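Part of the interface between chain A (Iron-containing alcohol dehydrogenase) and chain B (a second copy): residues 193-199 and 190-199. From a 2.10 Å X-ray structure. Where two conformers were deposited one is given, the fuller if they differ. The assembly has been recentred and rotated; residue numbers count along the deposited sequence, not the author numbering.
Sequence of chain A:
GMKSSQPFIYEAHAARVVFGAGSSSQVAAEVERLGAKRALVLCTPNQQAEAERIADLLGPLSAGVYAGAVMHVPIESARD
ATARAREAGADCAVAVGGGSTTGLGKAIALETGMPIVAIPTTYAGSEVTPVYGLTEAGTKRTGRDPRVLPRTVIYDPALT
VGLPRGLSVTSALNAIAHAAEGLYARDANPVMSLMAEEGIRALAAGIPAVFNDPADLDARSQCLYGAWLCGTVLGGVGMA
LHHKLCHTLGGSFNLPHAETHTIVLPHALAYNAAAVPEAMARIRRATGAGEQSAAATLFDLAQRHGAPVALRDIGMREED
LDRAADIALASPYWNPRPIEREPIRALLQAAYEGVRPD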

ATOM      1  N   SER A 193      -3.331  -4.569  -7.581  1.00 12.26           N
ATOM      2  CA  SER A 193      -4.055  -4.162  -8.769  1.00 13.56           C
ATOM      3  C   SER A 193      -4.565  -2.734  -8.717  1.00 14.98           C
ATOM      4  O   SER A 193      -4.552  -2.046  -9.734  1.00 15.36           O
ATOM      5  CB  SER A 193      -5.192  -5.145  -9.037  1.00 14.22           C
ATOM      6  OG  SER A 193      -4.581  -6.375  -9.379  1.00 17.71           O
ATOM      7  N   LEU A 194      -5.023  -2.296  -7.530  1.00 14.72           N
ATOM      8  CA  LEU A 194      -5.419  -0.928  -7.320  1.00 14.03           C
ATOM      9  C   LEU A 194      -4.242   0.022  -7.585  1.00 14.07           C
ATOM     10  O   LEU A 194      -4.392   1.059  -8.251  1.00 12.43           O
ATOM     11  CB  LEU A 194      -5.949  -0.757  -5.902  1.00 15.22           C
ATOM     12  CG  LEU A 194      -6.603   0.536  -5.452  1.00 19.50           C
ATOM     13  CD1 LEU A 194      -8.011   0.755  -6.073  1.00 13.30           C
ATOM     14  CD2 LEU A 194      -6.684   0.526  -3.894  1.00 18.99           C
HETATM   15  N   MSE A 195      -3.054  -0.330  -7.083  1.00 13.70           N
HETATM   16  CA  MSE A 195      -1.919   0.538  -7.288  0.67 13.47           C
HETATM   17  C   MSE A 195      -1.460   0.444  -8.757  1.00 14.19           C
HETATM   18  O   MSE A 195      -1.015   1.460  -9.328  1.00 13.90           O
HETATM   19  CB  MSE A 195      -0.790   0.203  -6.317  0.67 13.79           C
HETATM   20  CG  MSE A 195      -1.214   0.271  -4.844  0.67 14.82           C
HETATM   21 SE   MSE A 195       0.329  -0.143  -3.735  0.50 18.15          SE
HETATM   22  CE  MSE A 195       1.328   1.433  -4.078  0.67 18.35           C
ATOM     23  N   ALA A 196      -1.594  -0.743  -9.368  1.00 14.36           N
ATOM     24  CA  ALA A 196      -1.223  -0.933 -10.782  1.00 14.69           C
ATOM     25  C   ALA A 196      -2.000   0.015 -11.673  1.00 16.05           C
ATOM     26  O   ALA A 196      -1.446   0.760 -12.463  1.00 17.47           O
ATOM     27  CB  ALA A 196      -1.495  -2.357 -11.203  1.00 14.80           C
ATOM     28  N   GLU A 197      -3.306  -0.006 -11.527  1.00 17.11           N
ATOM     29  CA  GLU A 197      -4.132   0.814 -12.348  1.00 18.90           C
ATOM     30  C   GLU A 197      -3.913   2.306 -12.142  1.00 20.65           C
ATOM     31  O   GLU A 197      -3.924   3.063 -13.114  1.00 20.81           O
ATOM     32  CB  GLU A 197      -5.585   0.433 -12.155  1.00 17.44           C
ATOM     33  CG  GLU A 197      -6.432   1.082 -13.134  1.00 26.91           C
ATOM     34  CD  GLU A 197      -7.864   0.566 -13.153  1.00 33.89           C
ATOM     35  OE1 GLU A 197      -8.207  -0.475 -12.463  1.00 27.02           O
ATOM     36  OE2 GLU A 197      -8.610   1.225 -13.921  1.00 28.73           O
ATOM     37  N   GLU A 198      -3.770   2.737 -10.887  1.00 20.41           N
ATOM     38  CA  GLU A 198      -3.445   4.138 -10.564  1.00 19.94           C
ATOM     39  C   GLU A 198      -2.068   4.569 -11.147  1.00 18.58           C
ATOM     40  O   GLU A 198      -1.870   5.707 -11.641  1.00 17.40           O
ATOM     41  CB  GLU A 198      -3.434   4.300  -9.038  1.00 20.65           C
ATOM     42  CG  GLU A 198      -2.953   5.610  -8.532  1.00 19.41           C
ATOM     43  CD  GLU A 198      -3.971   6.719  -8.705  1.00 27.90           C
ATOM     44  OE1 GLU A 198      -4.941   6.546  -9.483  1.00 30.28           O
ATOM     45  OE2 GLU A 198      -3.793   7.756  -8.015  1.00 38.05           O
ATOM     46  N   GLY A 199      -1.112   3.683 -11.048  1.00 17.34           N
ATOM     47  CA  GLY A 199       0.209   3.950 -11.642  1.00 18.63           C
ATOM     48  C   GLY A 199       0.107   4.160 -13.158  1.00 17.69           C
ATOM     49  O   GLY A 199       0.694   5.109 -13.711  1.00 16.31           O
TER
ATOM     50  N   PRO B 190      -1.142  10.311  -1.347  1.00 14.25           N
ATOM     51  CA  PRO B 190      -1.905   9.735  -2.435  1.00 14.71           C
ATOM     52  C   PRO B 190      -2.240   8.247  -2.311  1.00 16.03           C
ATOM     53  O   PRO B 190      -3.302   7.829  -2.771  1.00 17.57           O
ATOM     54  CB  PRO B 190      -0.999   9.958  -3.661  1.00 17.30           C
ATOM     55  CG  PRO B 190      -0.041  11.046  -3.294  1.00 17.13           C
ATOM     56  CD  PRO B 190      -0.004  11.153  -1.819  1.00 14.61           C
ATOM     57  N   VAL B 191      -1.332   7.467  -1.737  1.00 14.34           N
ATOM     58  CA  VAL B 191      -1.525   6.027  -1.553  1.00 15.95           C
ATOM     59  C   VAL B 191      -2.565   5.771  -0.480  1.00 15.90           C
ATOM     60  O   VAL B 191      -3.486   4.986  -0.678  1.00 18.18           O
ATOM     61  CB  VAL B 191      -0.174   5.302  -1.219  1.00 14.39           C
ATOM     62  CG1 VAL B 191      -0.416   3.769  -0.880  1.00 18.86           C
ATOM     63  CG2 VAL B 191       0.789   5.443  -2.372  1.00 17.83           C
HETATM   64  N   MSE B 192      -2.440   6.440   0.659  1.00 14.84           N
HETATM   65  CA  MSE B 192      -3.459   6.316   1.701  1.00 13.50           C
HETATM   66  C   MSE B 192      -4.803   6.782   1.180  1.00 13.96           C
HETATM   67  O   MSE B 192      -5.822   6.166   1.500  1.00 15.60           O
HETATM   68  CB  MSE B 192      -3.109   7.111   2.952  1.00 13.20           C
HETATM   69  CG  MSE B 192      -1.886   6.576   3.733  1.00 19.31           C
HETATM   70 SE   MSE B 192      -2.298   4.839   4.574  0.75 20.95          SE
HETATM   71  CE  MSE B 192      -1.575   3.640   3.232  1.00 26.11           C
ATOM     72  N   SER B 193      -4.838   7.852   0.393  1.00 14.05           N
ATOM     73  CA  SER B 193      -6.123   8.309  -0.152  1.00 15.05           C
ATOM     74  C   SER B 193      -6.718   7.362  -1.183  1.00 16.19           C
ATOM     75  O   SER B 193      -7.963   7.207  -1.267  1.00 14.06           O
ATOM     76  CB  SER B 193      -6.021   9.738  -0.699  1.00 16.53           C
ATOM     77  OG  SER B 193      -5.635  10.606   0.372  1.00 14.88           O
ATOM     78  N   LEU B 194      -5.842   6.708  -1.950  1.00 16.12           N
ATOM     79  CA  LEU B 194      -6.280   5.731  -2.921  1.00 15.01           C
ATOM     80  C   LEU B 194      -6.955   4.585  -2.156  1.00 15.12           C
ATOM     81  O   LEU B 194      -8.031   4.152  -2.521  1.00 14.96           O
ATOM     82  CB  LEU B 194      -5.089   5.258  -3.743  1.00 14.41           C
ATOM     83  CG  LEU B 194      -5.289   4.172  -4.798  1.00 18.72           C
ATOM     84  CD1 LEU B 194      -6.023   4.818  -5.945  1.00 16.51           C
ATOM     85  CD2 LEU B 194      -3.924   3.545  -5.267  1.00 12.61           C
HETATM   86  N   MSE B 195      -6.358   4.145  -1.057  1.00 15.38           N
HETATM   87  CA  MSE B 195      -6.945   3.063  -0.264  0.50 17.13           C
HETATM   88  C   MSE B 195      -8.207   3.514   0.466  1.00 16.54           C
HETATM   89  O   MSE B 195      -9.160   2.750   0.563  1.00 15.41           O
HETATM   90  CB  MSE B 195      -5.947   2.518   0.747  0.50 16.85           C
HETATM   91  CG  MSE B 195      -4.766   1.912   0.086  0.50 21.24           C
HETATM   92 SE   MSE B 195      -3.510   1.185   1.318  0.38 27.31          SE
HETATM   93  CE  MSE B 195      -4.674   0.030   2.316  0.50 32.23           C
ATOM     94  N   ALA B 196      -8.197   4.755   0.966  1.00 17.66           N
ATOM     95  CA  ALA B 196      -9.354   5.341   1.668  1.00 18.26           C
ATOM     96  C   ALA B 196     -10.603   5.287   0.767  1.00 16.84           C
ATOM     97  O   ALA B 196     -11.620   4.697   1.098  1.00 17.15           O
ATOM     98  CB  ALA B 196      -9.062   6.785   2.091  1.00 15.33           C
ATOM     99  N   GLU B 197     -10.475   5.841  -0.409  1.00 17.09           N
ATOM    100  CA  GLU B 197     -11.575   5.872  -1.328  1.00 19.95           C
ATOM    101  C   GLU B 197     -12.041   4.464  -1.727  1.00 20.01           C
ATOM    102  O   GLU B 197     -13.248   4.203  -1.839  1.00 18.48           O
ATOM    103  CB  GLU B 197     -11.201   6.723  -2.539  1.00 19.97           C
ATOM    104  CG  GLU B 197     -12.356   6.916  -3.450  1.00 29.47           C
ATOM    105  CD  GLU B 197     -12.206   8.081  -4.458  1.00 34.54           C
ATOM    106  OE1 GLU B 197     -11.131   8.767  -4.472  1.00 27.38           O
ATOM    107  OE2 GLU B 197     -13.220   8.309  -5.183  1.00 34.77           O
ATOM    108  N   GLU B 198     -11.092   3.558  -1.932  1.00 19.75           N
ATOM    109  CA  GLU B 198     -11.426   2.200  -2.294  1.00 20.17           C
ATOM    110  C   GLU B 198     -12.146   1.486  -1.116  1.00 19.60           C
ATOM    111  O   GLU B 198     -13.112   0.750  -1.295  1.00 19.52           O
ATOM    112  CB  GLU B 198     -10.168   1.473  -2.692  1.00 20.67           C
ATOM    113  CG  GLU B 198     -10.361   0.017  -3.021  1.00 23.02           C
ATOM    114  CD  GLU B 198     -11.054  -0.250  -4.363  1.00 29.21           C
ATOM    115  OE1 GLU B 198     -11.638   0.664  -5.012  1.00 32.35           O
ATOM    116  OE2 GLU B 198     -10.986  -1.428  -4.760  1.00 35.47           O
ATOM    117  N   GLY B 199     -11.676   1.751   0.081  1.00 18.16           N
ATOM    118  CA  GLY B 199     -12.297   1.248   1.276  1.00 16.49           C
ATOM    119  C   GLY B 199     -13.741   1.668   1.411  1.00 16.07           C
ATOM    120  O   GLY B 199     -14.617   0.821   1.699  1.00 14.09           O
TER

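Two copies of the same helix meet across the dimer interface, their axes 10.9 Å apart at closest approach and their N-to-C directions 118° apart. No hydrogen bond links the two stretches; the 352 Å² they bury rests on side-chain packing. Within each stretch, i to i+4 backbone hydrogen bonds hold the helix, such as A:Glu198 N to A:Leu194 O (3.2 Å) and B:Glu198 N to B:Leu194 O (3.2 Å).

A:Ser193 opens the chain A stretch out of reach of chain B. A:Leu194 follows at the centre of the contact, its CA-to-CB bond directed toward the partner helix. It meets its own counterpart: A:Leu194 CG lies 3.9 Å from B:Leu194 CG, and the two CA atoms are 8.0 Å apart. Both leucines take the same rotamer, chi1 t and chi2 p, and each has 93 Å² covered by the opposing stretch, the largest share on either chain. The side chain of B:Leu194 also reaches the chain A backbone, with its CD2 3.9 Å from A:Leu194 O, a contact of packing alone. The methyls of A:Leu194 reach further along chain B: CD1 is 3.6 Å from B:Glu198 CD, against the carboxylate end of that side chain, and CD2 is 4.4 Å from B:Met195 CA.

A:Met195, a selenomethionine deposited in two conformers, of which one is described here, starts sideways to chain B, but its end comes nearer. With chi1 m, chi2 t and chi3 p, its CE arrives 4.3 Å from B:Val191 CG1, a loose apolar contact. Nearer its root, A:Met195 CG is 4.3 Å from B:Leu194 CD2, and A:Met195 CA is 4.1 Å from that same methyl.

A:Ala196 and A:Glu197 are out of reach of the chain B stretch, and both carboxylate oxygens of A:Glu197 find hydrogen bonds outside the two stretches. One turn beyond A:Leu194, A:Glu198 again points toward chain B. Its side chain lies along B:Leu194: A:Glu198 CB is 3.9 Å from B:Leu194 CD2 and A:Glu198 CD 3.9 Å from B:Leu194 CD1. Both carboxylate oxygens are hydrogen-bonded outside the two stretches. A:Glu198 and B:Glu198 share the t, p setting of chi1 and chi2 and have similar covered areas, 39 and 37 Å². The contacts of both place each glutamate against the leucine of the other chain. A:Gly199 closes the stretch without touching chain B; an ideal CB there would lie 3.3 Å from A:Met195 O, in its own helix.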